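Local coordinates for protein member of s1p family of ribosomal proteins (Pyrococcus furiosus, PDB 5YH1) that binds a manganese ion through its DHH domain and, like its RecJ relatives, probably acts as an exonuclease on nucleic acids, at residues F27-E32 with L240-E245; A64-Y69 with P222-T227; Y195-G200 with A233-Q238; A257-H262 with E277-I282. All blocks are in the same frame, centred on the assembly; numbering follows the deposited sequence.

Contact 1 (F27-E32 with L240-E245)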
loop_
_atom_site.group_PDB
_atom_site.type_symbol
_atom_site.label_atom_id
_atom_site.label_comp_id
_atom_site.label_asym_id
_atom_site.label_seq_id
_atom_site.Cartn_x
_atom_site.Cartn_y
_atom_site.Cartn_z
ATOM N N PHE A 27 22.510 -27.952 -23.515
ATOM C CA PHE A 27 21.646 -27.944 -22.338
ATOM C C PHE A 27 22.223 -28.796 -21.210
ATOM O O PHE A 27 23.122 -29.600 -21.432
ATOM C CB PHE A 27 20.269 -28.458 -22.713
ATOM C CG PHE A 27 19.600 -27.653 -23.779
ATOM C CD1 PHE A 27 19.240 -26.337 -23.542
ATOM C CD2 PHE A 27 19.334 -28.208 -25.022
ATOM C CE1 PHE A 27 18.613 -25.583 -24.522
ATOM C CE2 PHE A 27 18.719 -27.466 -26.006
ATOM C CZ PHE A 27 18.354 -26.147 -25.759
ATOM N N LEU A 28 21.697 -28.615 -20.000
ATOM C CA LEU A 28 22.183 -29.335 -18.818
ATOM C C LEU A 28 21.660 -30.764 -18.737
ATOM O O LEU A 28 22.195 -31.576 -17.989
ATOM C CB LEU A 28 21.785 -28.592 -17.544
ATOM C CG LEU A 28 22.487 -27.262 -17.309
ATOM C CD1 LEU A 28 21.776 -26.484 -16.206
ATOM C CD2 LEU A 28 23.947 -27.486 -16.955
ATOM N N VAL A 29 20.613 -31.045 -19.504
ATOM C CA VAL A 29 19.913 -32.320 -19.483
ATOM C C VAL A 29 19.558 -32.703 -20.918
ATOM O O VAL A 29 19.608 -31.846 -21.807
ATOM C CB VAL A 29 18.599 -32.212 -18.685
ATOM C CG1 VAL A 29 18.875 -31.774 -17.253
ATOM C CG2 VAL A 29 17.632 -31.241 -19.355
ATOM N N LYS A 30 19.172 -33.965 -21.131
ATOM C CA LYS A 30 18.645 -34.419 -22.422
ATOM C C LYS A 30 17.159 -34.123 -22.490
ATOM O O LYS A 30 16.420 -34.430 -21.553
ATOM C CB LYS A 30 18.847 -35.932 -22.635
ATOM C CG LYS A 30 20.221 -36.472 -22.249
ATOM C CD LYS A 30 20.745 -37.484 -23.270
ATOM C CE LYS A 30 21.714 -38.492 -22.656
ATOM N NZ LYS A 30 21.004 -39.689 -22.118
ATOM N N SER A 31 16.713 -33.557 -23.609
ATOM C CA SER A 31 15.329 -33.132 -23.754
ATOM C C SER A 31 15.028 -32.765 -25.205
ATOM O O SER A 31 15.619 -31.832 -25.743
ATOM C CB SER A 31 15.062 -31.896 -22.877
ATOM O OG SER A 31 13.763 -31.365 -23.105
ATOM N N GLU A 32 14.103 -33.485 -25.826
ATOM C CA GLU A 32 13.664 -33.146 -27.175
ATOM C C GLU A 32 12.900 -31.818 -27.189
ATOM O O GLU A 32 12.941 -31.077 -28.174
ATOM C CB GLU A 32 12.807 -34.274 -27.758
ATOM C CG GLU A 32 13.623 -35.496 -28.161
ATOM C CD GLU A 32 14.546 -35.205 -29.335
ATOM O OE1 GLU A 32 14.035 -35.025 -30.465
ATOM O OE2 GLU A 32 15.781 -35.144 -29.126
ATOM N N LEU A 240 17.740 -32.752 -10.957
ATOM C CA LEU A 240 17.996 -33.088 -9.548
ATOM C C LEU A 240 19.436 -33.508 -9.232
ATOM O O LEU A 240 19.932 -33.277 -8.122
ATOM C CB LEU A 240 17.069 -34.215 -9.100
ATOM C CG LEU A 240 15.613 -33.846 -8.818
ATOM C CD1 LEU A 240 14.838 -35.121 -8.505
ATOM C CD2 LEU A 240 15.493 -32.848 -7.667
ATOM N N GLU A 241 20.100 -34.142 -10.193
ATOM C CA GLU A 241 21.473 -34.594 -9.999
ATOM C C GLU A 241 22.442 -33.439 -9.737
ATOM O O GLU A 241 23.396 -33.592 -8.974
ATOM C CB GLU A 241 21.921 -35.436 -11.201
ATOM C CG GLU A 241 21.262 -36.808 -11.243
ATOM C CD GLU A 241 21.853 -37.736 -10.195
ATOM O OE1 GLU A 241 23.002 -38.191 -10.399
ATOM O OE2 GLU A 241 21.191 -37.982 -9.159
ATOM N N TYR A 242 22.193 -32.273 -10.339
ATOM C CA TYR A 242 23.049 -31.103 -10.096
ATOM C C TYR A 242 22.893 -30.558 -8.675
ATOM O O TYR A 242 23.832 -29.998 -8.113
ATOM C CB TYR A 242 22.750 -29.988 -11.091
ATOM C CG TYR A 242 23.099 -30.335 -12.519
ATOM C CD1 TYR A 242 24.413 -30.271 -12.969
ATOM C CD2 TYR A 242 22.116 -30.720 -13.413
ATOM C CE1 TYR A 242 24.732 -30.591 -14.275
ATOM C CE2 TYR A 242 22.426 -31.041 -14.712
ATOM C CZ TYR A 242 23.733 -30.976 -15.137
ATOM O OH TYR A 242 24.021 -31.287 -16.444
ATOM N N ALA A 243 21.699 -30.708 -8.109
ATOM C CA ALA A 243 21.453 -30.302 -6.729
ATOM C C ALA A 243 22.159 -31.276 -5.793
ATOM O O ALA A 243 22.785 -30.861 -4.823
ATOM C CB ALA A 243 19.954 -30.262 -6.433
ATOM N N LYS A 244 22.057 -32.569 -6.087
ATOM C CA LYS A 244 22.753 -33.583 -5.282
ATOM C C LYS A 244 24.259 -33.341 -5.179
ATOM O O LYS A 244 24.820 -33.426 -4.089
ATOM C CB LYS A 244 22.450 -34.994 -5.792
ATOM C CG LYS A 244 21.328 -35.636 -5.003
ATOM C CD LYS A 244 20.177 -36.127 -5.845
ATOM C CE LYS A 244 18.992 -36.379 -4.931
ATOM N NZ LYS A 244 17.882 -37.100 -5.588
ATOM N N GLU A 245 24.892 -32.989 -6.296
ATOM C CA GLU A 245 26.318 -32.650 -6.312
ATOM C C GLU A 245 26.673 -31.553 -5.317
ATOM O O GLU A 245 27.786 -31.539 -4.808
ATOM C CB GLU A 245 26.764 -32.199 -7.708
ATOM C CG GLU A 245 26.886 -33.314 -8.730
ATOM C CD GLU A 245 27.043 -32.806 -10.163
ATOM O OE1 GLU A 245 27.460 -31.634 -10.370
ATOM O OE2 GLU A 245 26.733 -33.595 -11.089
#

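Contact 2 (A64-Y69 with P222-T227). With MN (manganese (II) ion), chain F.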
loop_
_atom_site.group_PDB
_atom_site.type_symbol
_atom_site.label_atom_id
_atom_site.label_comp_id
_atom_site.label_asym_id
_atom_site.label_seq_id
_atom_site.Cartn_x
_atom_site.Cartn_y
_atom_site.Cartn_z
ATOM N N ALA A 64 5.595 -14.354 -8.482
ATOM C CA ALA A 64 6.164 -14.303 -7.139
ATOM C C ALA A 64 6.049 -15.635 -6.386
ATOM O O ALA A 64 5.599 -15.667 -5.240
ATOM C CB ALA A 64 5.503 -13.189 -6.327
ATOM N N ASP A 65 6.446 -16.734 -7.022
ATOM C CA ASP A 65 6.547 -18.012 -6.326
ATOM C C ASP A 65 7.919 -18.632 -6.559
ATOM O O ASP A 65 8.781 -18.025 -7.210
ATOM C CB ASP A 65 5.391 -18.950 -6.698
ATOM C CG ASP A 65 5.416 -19.398 -8.146
ATOM O OD1 ASP A 65 6.300 -18.998 -8.938
ATOM O OD2 ASP A 65 4.499 -20.148 -8.512
ATOM N N THR A 66 8.134 -19.819 -6.005
ATOM C CA THR A 66 9.452 -20.426 -6.025
ATOM C C THR A 66 9.997 -20.540 -7.449
ATOM O O THR A 66 11.122 -20.122 -7.711
ATOM C CB THR A 66 9.457 -21.793 -5.302
ATOM O OG1 THR A 66 9.307 -21.578 -3.892
ATOM C CG2 THR A 66 10.766 -22.541 -5.545
ATOM N N ASP A 67 9.187 -21.068 -8.360
ATOM C CA ASP A 67 9.607 -21.253 -9.762
ATOM C C ASP A 67 9.937 -19.904 -10.408
ATOM O O ASP A 67 10.978 -19.747 -11.053
ATOM C CB ASP A 67 8.507 -21.989 -10.534
ATOM C CG ASP A 67 8.878 -22.279 -11.987
ATOM O OD1 ASP A 67 9.998 -22.767 -12.243
ATOM O OD2 ASP A 67 8.026 -22.029 -12.874
ATOM N N GLY A 68 9.066 -18.920 -10.196
ATOM C CA GLY A 68 9.283 -17.572 -10.732
ATOM C C GLY A 68 10.491 -16.846 -10.174
ATOM O O GLY A 68 11.267 -16.271 -10.937
ATOM N N TYR A 69 10.656 -16.859 -8.849
ATOM C CA TYR A 69 11.832 -16.246 -8.229
ATOM C C TYR A 69 13.088 -16.936 -8.735
ATOM O O TYR A 69 14.069 -16.287 -9.108
ATOM C CB TYR A 69 11.781 -16.323 -6.687
ATOM C CG TYR A 69 11.098 -15.133 -6.046
ATOM C CD1 TYR A 69 11.806 -13.980 -5.747
ATOM C CD2 TYR A 69 9.750 -15.159 -5.742
ATOM C CE1 TYR A 69 11.178 -12.880 -5.179
ATOM C CE2 TYR A 69 9.116 -14.065 -5.159
ATOM C CZ TYR A 69 9.835 -12.931 -4.890
ATOM O OH TYR A 69 9.209 -11.843 -4.318
ATOM N N PRO A 222 17.354 -25.231 -11.449
ATOM C CA PRO A 222 16.218 -25.974 -12.004
ATOM C C PRO A 222 15.604 -27.024 -11.062
ATOM O O PRO A 222 14.393 -27.248 -11.094
ATOM C CB PRO A 222 16.813 -26.635 -13.249
ATOM C CG PRO A 222 17.911 -25.719 -13.666
ATOM C CD PRO A 222 18.483 -25.167 -12.393
ATOM N N ALA A 223 16.425 -27.654 -10.230
ATOM C CA ALA A 223 15.926 -28.593 -9.232
ATOM C C ALA A 223 15.046 -27.908 -8.197
ATOM O O ALA A 223 14.025 -28.460 -7.788
ATOM C CB ALA A 223 17.087 -29.306 -8.542
ATOM N N ILE A 224 15.447 -26.714 -7.766
ATOM C CA ILE A 224 14.640 -25.920 -6.822
ATOM C C ILE A 224 13.312 -25.512 -7.476
ATOM O O ILE A 224 12.239 -25.721 -6.912
ATOM C CB ILE A 224 15.423 -24.686 -6.309
ATOM C CG1 ILE A 224 16.616 -25.131 -5.466
ATOM C CG2 ILE A 224 14.539 -23.804 -5.444
ATOM C CD1 ILE A 224 17.603 -24.041 -5.125
ATOM N N ALA A 225 13.393 -24.981 -8.693
ATOM C CA ALA A 225 12.207 -24.520 -9.424
ATOM C C ALA A 225 11.205 -25.640 -9.649
ATOM O O ALA A 225 10.007 -25.470 -9.385
ATOM C CB ALA A 225 12.621 -23.909 -10.749
ATOM N N GLY A 226 11.702 -26.792 -10.115
ATOM C CA GLY A 226 10.857 -27.974 -10.335
ATOM C C GLY A 226 10.217 -28.510 -9.071
ATOM O O GLY A 226 9.091 -29.002 -9.097
ATOM N N THR A 227 10.937 -28.414 -7.955
ATOM C CA THR A 227 10.377 -28.786 -6.659
ATOM C C THR A 227 9.232 -27.845 -6.308
ATOM O O THR A 227 8.144 -28.288 -5.951
ATOM C CB THR A 227 11.454 -28.771 -5.556
ATOM O OG1 THR A 227 12.507 -29.673 -5.919
ATOM C CG2 THR A 227 10.866 -29.178 -4.218
HETATM MN MN MN F . 5.917 -21.897 -12.791
HETATM O O HOH W 1 5.550 -20.899 -10.902
HETATM O O HOH W 2 3.728 -22.241 -12.584
#

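Contact 3 (Y195-G200 with A233-Q238)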
loop_
_atom_site.group_PDB
_atom_site.type_symbol
_atom_site.label_atom_id
_atom_site.label_comp_id
_atom_site.label_asym_id
_atom_site.label_seq_id
_atom_site.Cartn_x
_atom_site.Cartn_y
_atom_site.Cartn_z
ATOM N N TYR A 195 3.487 -28.585 -19.463
ATOM C CA TYR A 195 3.662 -27.644 -18.350
ATOM C C TYR A 195 4.836 -27.993 -17.444
ATOM O O TYR A 195 5.391 -27.124 -16.777
ATOM C CB TYR A 195 2.373 -27.634 -17.512
ATOM C CG TYR A 195 2.439 -26.841 -16.219
ATOM C CD1 TYR A 195 2.196 -25.469 -16.207
ATOM C CD2 TYR A 195 2.735 -27.465 -15.001
ATOM C CE1 TYR A 195 2.247 -24.736 -15.026
ATOM C CE2 TYR A 195 2.794 -26.737 -13.817
ATOM C CZ TYR A 195 2.539 -25.373 -13.833
ATOM O OH TYR A 195 2.588 -24.633 -12.674
ATOM N N GLU A 196 5.209 -29.268 -17.413
ATOM C CA GLU A 196 6.169 -29.757 -16.436
ATOM C C GLU A 196 7.608 -29.316 -16.700
ATOM O O GLU A 196 8.466 -29.489 -15.849
ATOM C CB GLU A 196 6.083 -31.280 -16.307
ATOM C CG GLU A 196 6.231 -32.043 -17.617
ATOM C CD GLU A 196 4.888 -32.472 -18.203
ATOM O OE1 GLU A 196 4.715 -33.692 -18.413
ATOM O OE2 GLU A 196 4.013 -31.599 -18.442
ATOM N N LEU A 197 7.875 -28.747 -17.869
ATOM C CA LEU A 197 9.141 -28.036 -18.087
ATOM C C LEU A 197 8.930 -26.581 -17.649
ATOM O O LEU A 197 8.348 -25.767 -18.385
ATOM C CB LEU A 197 9.573 -28.123 -19.551
ATOM C CG LEU A 197 10.959 -27.590 -19.897
ATOM C CD1 LEU A 197 12.060 -28.377 -19.206
ATOM C CD2 LEU A 197 11.141 -27.616 -21.402
ATOM N N THR A 198 9.406 -26.264 -16.447
ATOM C CA THR A 198 8.996 -25.042 -15.747
ATOM C C THR A 198 9.871 -23.835 -16.069
ATOM O O THR A 198 10.945 -23.957 -16.666
ATOM C CB THR A 198 8.991 -25.267 -14.218
ATOM O OG1 THR A 198 10.332 -25.298 -13.718
ATOM C CG2 THR A 198 8.295 -26.573 -13.879
ATOM N N ALA A 199 9.425 -22.661 -15.634
ATOM C CA ALA A 199 10.098 -21.405 -15.992
ATOM C C ALA A 199 11.531 -21.363 -15.504
ATOM O O ALA A 199 12.408 -20.858 -16.198
ATOM C CB ALA A 199 9.321 -20.211 -15.457
ATOM N N GLY A 200 11.770 -21.894 -14.308
ATOM C CA GLY A 200 13.120 -21.929 -13.745
ATOM C C GLY A 200 14.066 -22.836 -14.517
ATOM O O GLY A 200 15.270 -22.587 -14.572
ATOM N N ALA A 233 8.576 -34.095 -14.674
ATOM C CA ALA A 233 9.164 -34.231 -16.009
ATOM C C ALA A 233 10.445 -35.064 -15.972
ATOM O O ALA A 233 11.223 -34.946 -15.038
ATOM C CB ALA A 233 9.479 -32.863 -16.595
ATOM N N PRO A 234 10.693 -35.872 -17.013
ATOM C CA PRO A 234 11.987 -36.546 -17.148
ATOM C C PRO A 234 13.177 -35.590 -17.054
ATOM O O PRO A 234 14.215 -35.957 -16.517
ATOM C CB PRO A 234 11.905 -37.170 -18.541
ATOM C CG PRO A 234 10.463 -37.459 -18.713
ATOM C CD PRO A 234 9.741 -36.314 -18.043
ATOM N N GLU A 235 13.016 -34.369 -17.565
ATOM C CA GLU A 235 14.043 -33.336 -17.415
ATOM C C GLU A 235 14.329 -33.032 -15.946
ATOM O O GLU A 235 15.476 -32.790 -15.580
ATOM C CB GLU A 235 13.631 -32.034 -18.124
ATOM C CG GLU A 235 13.591 -32.118 -19.647
ATOM C CD GLU A 235 12.249 -32.514 -20.217
ATOM O OE1 GLU A 235 12.062 -32.307 -21.427
ATOM O OE2 GLU A 235 11.377 -33.023 -19.495
ATOM N N PHE A 236 13.285 -33.042 -15.116
ATOM C CA PHE A 236 13.410 -32.665 -13.702
ATOM C C PHE A 236 14.307 -33.674 -12.986
ATOM O O PHE A 236 15.211 -33.304 -12.231
ATOM C CB PHE A 236 12.020 -32.571 -13.045
ATOM C CG PHE A 236 12.039 -32.436 -11.541
ATOM C CD1 PHE A 236 12.630 -31.339 -10.927
ATOM C CD2 PHE A 236 11.415 -33.388 -10.739
ATOM C CE1 PHE A 236 12.626 -31.202 -9.547
ATOM C CE2 PHE A 236 11.404 -33.259 -9.348
ATOM C CZ PHE A 236 12.017 -32.163 -8.753
ATOM N N TYR A 237 14.078 -34.949 -13.271
ATOM C CA TYR A 237 14.800 -36.014 -12.583
ATOM C C TYR A 237 16.274 -35.995 -12.954
ATOM O O TYR A 237 17.104 -36.366 -12.144
ATOM C CB TYR A 237 14.115 -37.368 -12.815
ATOM C CG TYR A 237 12.712 -37.360 -12.235
ATOM C CD1 TYR A 237 12.510 -37.279 -10.853
ATOM C CD2 TYR A 237 11.594 -37.377 -13.054
ATOM C CE1 TYR A 237 11.229 -37.244 -10.306
ATOM C CE2 TYR A 237 10.306 -37.344 -12.514
ATOM C CZ TYR A 237 10.137 -37.278 -11.142
ATOM O OH TYR A 237 8.865 -37.247 -10.606
ATOM N N GLN A 238 16.604 -35.488 -14.143
ATOM C CA GLN A 238 18.003 -35.202 -14.482
ATOM C C GLN A 238 18.513 -33.959 -13.749
ATOM O O GLN A 238 19.630 -33.959 -13.223
ATOM C CB GLN A 238 18.176 -35.000 -15.989
ATOM C CG GLN A 238 17.840 -36.219 -16.846
ATOM C CD GLN A 238 17.909 -35.901 -18.331
ATOM O OE1 GLN A 238 18.994 -35.681 -18.885
ATOM N NE2 GLN A 238 16.759 -35.864 -18.982
#

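Contact 4 (A257-H262 with E277-I282)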
loop_
_atom_site.group_PDB
_atom_site.type_symbol
_atom_site.label_atom_id
_atom_site.label_comp_id
_atom_site.label_asym_id
_atom_site.label_seq_id
_atom_site.Cartn_x
_atom_site.Cartn_y
_atom_site.Cartn_z
ATOM N N ALA A 257 12.001 -24.547 -1.093
ATOM C CA ALA A 257 10.802 -24.052 -1.767
ATOM C C ALA A 257 9.780 -23.488 -0.773
ATOM O O ALA A 257 9.184 -22.426 -1.022
ATOM C CB ALA A 257 10.158 -25.141 -2.615
ATOM N N GLU A 258 9.570 -24.194 0.336
ATOM C CA GLU A 258 8.601 -23.749 1.344
ATOM C C GLU A 258 9.051 -22.450 1.995
ATOM O O GLU A 258 8.229 -21.577 2.275
ATOM C CB GLU A 258 8.359 -24.819 2.407
ATOM C CG GLU A 258 7.631 -26.061 1.888
ATOM C CD GLU A 258 6.135 -25.867 1.666
ATOM O OE1 GLU A 258 5.582 -24.789 1.961
ATOM O OE2 GLU A 258 5.498 -26.819 1.190
ATOM N N VAL A 259 10.353 -22.322 2.225
ATOM C CA VAL A 259 10.916 -21.095 2.771
ATOM C C VAL A 259 10.722 -19.910 1.822
ATOM O O VAL A 259 10.317 -18.830 2.257
ATOM C CB VAL A 259 12.399 -21.257 3.143
ATOM C CG1 VAL A 259 13.042 -19.913 3.432
ATOM C CG2 VAL A 259 12.543 -22.168 4.359
ATOM N N ILE A 260 10.992 -20.108 0.536
ATOM C CA ILE A 260 10.831 -19.023 -0.446
ATOM C C ILE A 260 9.388 -18.518 -0.494
ATOM O O ILE A 260 9.152 -17.305 -0.429
ATOM C CB ILE A 260 11.286 -19.441 -1.852
ATOM C CG1 ILE A 260 12.811 -19.611 -1.876
ATOM C CG2 ILE A 260 10.868 -18.397 -2.879
ATOM C CD1 ILE A 260 13.330 -20.371 -3.077
ATOM N N ASP A 261 8.436 -19.442 -0.594
ATOM C CA ASP A 261 7.018 -19.081 -0.694
ATOM C C ASP A 261 6.515 -18.382 0.582
ATOM O O ASP A 261 5.627 -17.532 0.515
ATOM C CB ASP A 261 6.149 -20.308 -1.000
ATOM C CG ASP A 261 6.409 -20.896 -2.395
ATOM O OD1 ASP A 261 6.881 -20.183 -3.306
ATOM O OD2 ASP A 261 6.127 -22.090 -2.587
ATOM N N HIS A 262 7.087 -18.746 1.731
ATOM C CA HIS A 262 6.736 -18.127 3.005
ATOM C C HIS A 262 7.309 -16.710 3.077
ATOM O O HIS A 262 6.570 -15.750 3.233
ATOM C CB HIS A 262 7.241 -18.988 4.170
ATOM C CG HIS A 262 7.003 -18.394 5.520
ATOM N ND1 HIS A 262 7.893 -17.529 6.121
ATOM C CD2 HIS A 262 5.989 -18.562 6.401
ATOM C CE1 HIS A 262 7.432 -17.185 7.310
ATOM N NE2 HIS A 262 6.277 -17.796 7.501
ATOM N N GLU A 277 18.998 -14.850 -2.891
ATOM C CA GLU A 277 20.227 -15.464 -3.401
ATOM C C GLU A 277 20.845 -16.435 -2.392
ATOM O O GLU A 277 21.450 -17.442 -2.784
ATOM C CB GLU A 277 21.288 -14.416 -3.757
ATOM C CG GLU A 277 20.876 -13.407 -4.816
ATOM C CD GLU A 277 20.209 -12.164 -4.243
ATOM O OE1 GLU A 277 19.876 -12.138 -3.041
ATOM O OE2 GLU A 277 20.002 -11.207 -5.011
ATOM N N GLU A 278 20.712 -16.110 -1.106
ATOM C CA GLU A 278 21.247 -16.938 -0.035
ATOM C C GLU A 278 20.420 -18.196 0.119
ATOM O O GLU A 278 20.961 -19.294 0.273
ATOM C CB GLU A 278 21.259 -16.178 1.294
ATOM C CG GLU A 278 22.032 -14.864 1.282
ATOM C CD GLU A 278 23.513 -15.041 1.027
ATOM O OE1 GLU A 278 24.008 -16.185 1.009
ATOM O OE2 GLU A 278 24.197 -14.021 0.849
ATOM N N ILE A 279 19.105 -18.039 0.060
ATOM C CA ILE A 279 18.201 -19.173 0.160
ATOM C C ILE A 279 18.396 -20.129 -1.029
ATOM O O ILE A 279 18.352 -21.348 -0.858
ATOM C CB ILE A 279 16.744 -18.699 0.254
ATOM C CG1 ILE A 279 16.535 -17.920 1.562
ATOM C CG2 ILE A 279 15.774 -19.876 0.190
ATOM C CD1 ILE A 279 15.263 -17.094 1.578
ATOM N N LEU A 280 18.641 -19.570 -2.215
ATOM C CA LEU A 280 18.815 -20.364 -3.435
ATOM C C LEU A 280 20.212 -20.979 -3.592
ATOM O O LEU A 280 20.456 -21.711 -4.563
ATOM C CB LEU A 280 18.525 -19.502 -4.665
ATOM C CG LEU A 280 17.067 -19.158 -4.914
ATOM C CD1 LEU A 280 16.994 -18.182 -6.071
ATOM C CD2 LEU A 280 16.223 -20.399 -5.183
ATOM N N LEU A 281 21.115 -20.651 -2.663
ATOM C CA LEU A 281 22.477 -21.174 -2.611
ATOM C C LEU A 281 23.290 -20.767 -3.835
ATOM O O LEU A 281 23.900 -21.610 -4.470
ATOM C CB LEU A 281 22.484 -22.706 -2.438
ATOM C CG LEU A 281 23.805 -23.329 -1.935
ATOM C CD1 LEU A 281 23.924 -23.186 -0.434
ATOM C CD2 LEU A 281 23.916 -24.801 -2.302
ATOM N N ILE A 282 23.289 -19.483 -4.186
ATOM C CA ILE A 282 24.111 -19.039 -5.317
ATOM C C ILE A 282 25.239 -18.112 -4.922
ATOM O O ILE A 282 25.951 -17.609 -5.782
ATOM C CB ILE A 282 23.285 -18.407 -6.455
ATOM C CG1 ILE A 282 22.636 -17.098 -6.015
ATOM C CG2 ILE A 282 22.229 -19.388 -6.948
ATOM C CD1 ILE A 282 22.148 -16.267 -7.183
#

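Contact 1 (F27-E32 with L240-E245)
Tyr-242 reaches out from its helix to Leu-28, whose carbonyl O accepts a hydrogen bond from the phenol OH. The OH to O distance of 2.4 Å is unusually short, so its exact value is doubtful. Leu-28 O lies at the edge of the ring, in its plane, close to the phenol end. The same leucine packs with its side chain: CB comes within 3.8 Å of Tyr-242 CE2, while CD2 reaches Tyr-242 CZ at 3.9 Å. At the ring edge, Val-29 CG1 is looser, 4.4 Å from Tyr-242 CE2. The ring gets there because CG of Tyr-242 lies anti to its carbonyl carbon (chi1 -66°), which sends the phenol off the helix toward the loop. An alanine here is likely to leave Leu-28 O without this donor and to open a gap beside CB and CD2 of Leu-28. Side chains fix the loop further: Leu-28 N binds Glu-205, Lys-30 N binds Gln-238, and Ser-31, capping the next helix through Leu-34 N, also binds Glu-235. The contact thus joins the linker between helices 2-20 and 32-53 to helix 234-245, with helix 199-210 alongside Leu-28.

Contact 2 (A64-Y69 with P222-T227)
Asp-67 and Ala-225 meet where two helices come so close that their CA atoms are 4.2 Å apart. CB of Asp-67 is 4.0 Å from Ala-225 O. With chi1 at -178°, the carboxylate extends directly away from its own backbone N. Its two oxygens then do different work. OD1 lies 3.2 Å from the methyl CB of Ala-225 and is hydrogen-bonded by Gly-200 N and Thr-198 OG1; OD2 binds manganese at 2.1 Å and takes a further bond from Ala-199 N. Asp-137, His-163, Asp-229 and two waters complete the six ligands of the metal. This is the Asp-x-Asp-Gly motif of the DHH family, at the start of the helix that follows strand 58-63. Its first aspartate, Asp-65, is the N-cap: OD1 accepts from Gly-68 N at 3.0 Å, nearly straight at 161°, and OD2 accepts from a metal-bound water at 2.7 Å. Beside the site, Thr-66 turns its methyl CG2 to Ile-224 CG2, 4.0 Å away, the two side chains crossing at about a right angle, while Thr-66 OG1 bonds to Asp-261.

Contact 3 (Y195-G200 with A233-Q238)
Glu-196 and Ala-233 have their CA atoms 5.4 Å apart, the closest such pair of the two segments, and no hydrogen bond joins the segments directly. Each segment passes from loop into helix here: Thr-198 is the N-cap of helix 199-210 and Ala-233 that of helix 234-245, where Phe-236 N bonds back to Ala-233 O. The methyl of Ala-233 fits against Glu-196, with CB 3.5 Å from Glu-196 CG and 3.6 Å from Glu-196 O. The approach of CG follows from chi1 of 54°, which wedges CG of Glu-196 between its own backbone N and carbonyl carbon, the crowded position, and lays the methylene over the alanine. Leu-197 makes the second touch: CD1 rests 4.1 Å from both CB and CG of Glu-235, the two side chains meeting at about a right angle. Glu-235 bends at chi2 (91°), so its aliphatic part faces the leucine while the carboxylate turns off to Tyr-194 OH. Ser-231 OG ties the backbones indirectly, bonding both Glu-196 O and Ala-233 N. Close by, Tyr-195 O binds ND1 of the metal ligand His-163, a second-shell bond that would orient its ring. The side chains touch through carbon alone, the methylenes of two acids against an alanine and a leucine methyl. The carboxylates are not in contact, Glu-196 OE1 lying 6.8 Å from Glu-235 OE2; the hydroxyl partner and the helix start would probably favour the charged form of Glu-235.

Contact 4 (A257-H262 with E277-I282)
Ile-260 and Ile-279 share one conformation: in both, CG1 is anti to the carbonyl carbon (chi1 -69° and -65°) and CD1 continues the chain outward. Facing each other, they run antiparallel alongside one another, so that CG1 of Ile-260 lies 3.6 Å from CG2 of Ile-279. The contact packs helix 250-267 against the end of the short helix 276-279, which closes in a Schellman motif. There Leu-281 adopts positive phi (63°), and two bonds run back into the last turn, Ile-282 N to Glu-277 O at 3.1 Å and Leu-281 N to Glu-278 O at 3.2 Å. Leu-280, the residue just before it, also reaches Ile-260. Val-259 CG1 joins from the other helix, 4.0 Å from Ile-279 CD1, the two side chains slanting across each other. All four touching residues are buried and meet purely through aliphatic carbons. Helix 221-229 adds Ile-224 against Leu-280, Thr-66 of helix 66-86 lies against Ile-260, and further along the helix His-262 packs on Arg-150 of the second subunit. Leu-280 crosses Ile-260 at about a right angle, its CD2 methyl 3.6 Å from Ile-260 CD1.

How the contacts relate
Contact 2 holds a manganese ligand, contact 3 adjoins it, and contacts 1 and 4 lie farther out. Contact 2 is the hub, its centre 11 Å from contact 3 and 9 Å from contact 4; it touches both, as well as contact 1, 15 Å away. Contacts 1 and 3 share helix 234-245, their centres 10 Å apart, whereas contact 4 lies about 20 Å from contact 1 and touches neither 1 nor 3. Along the chain, contacts 2 and 3 are nested inside the long loop closed by contact 1 and alternate with each other; contact 4 follows in series. The helix start carrying a manganese ligand is thus packed against neighbours in the helical part of the chain.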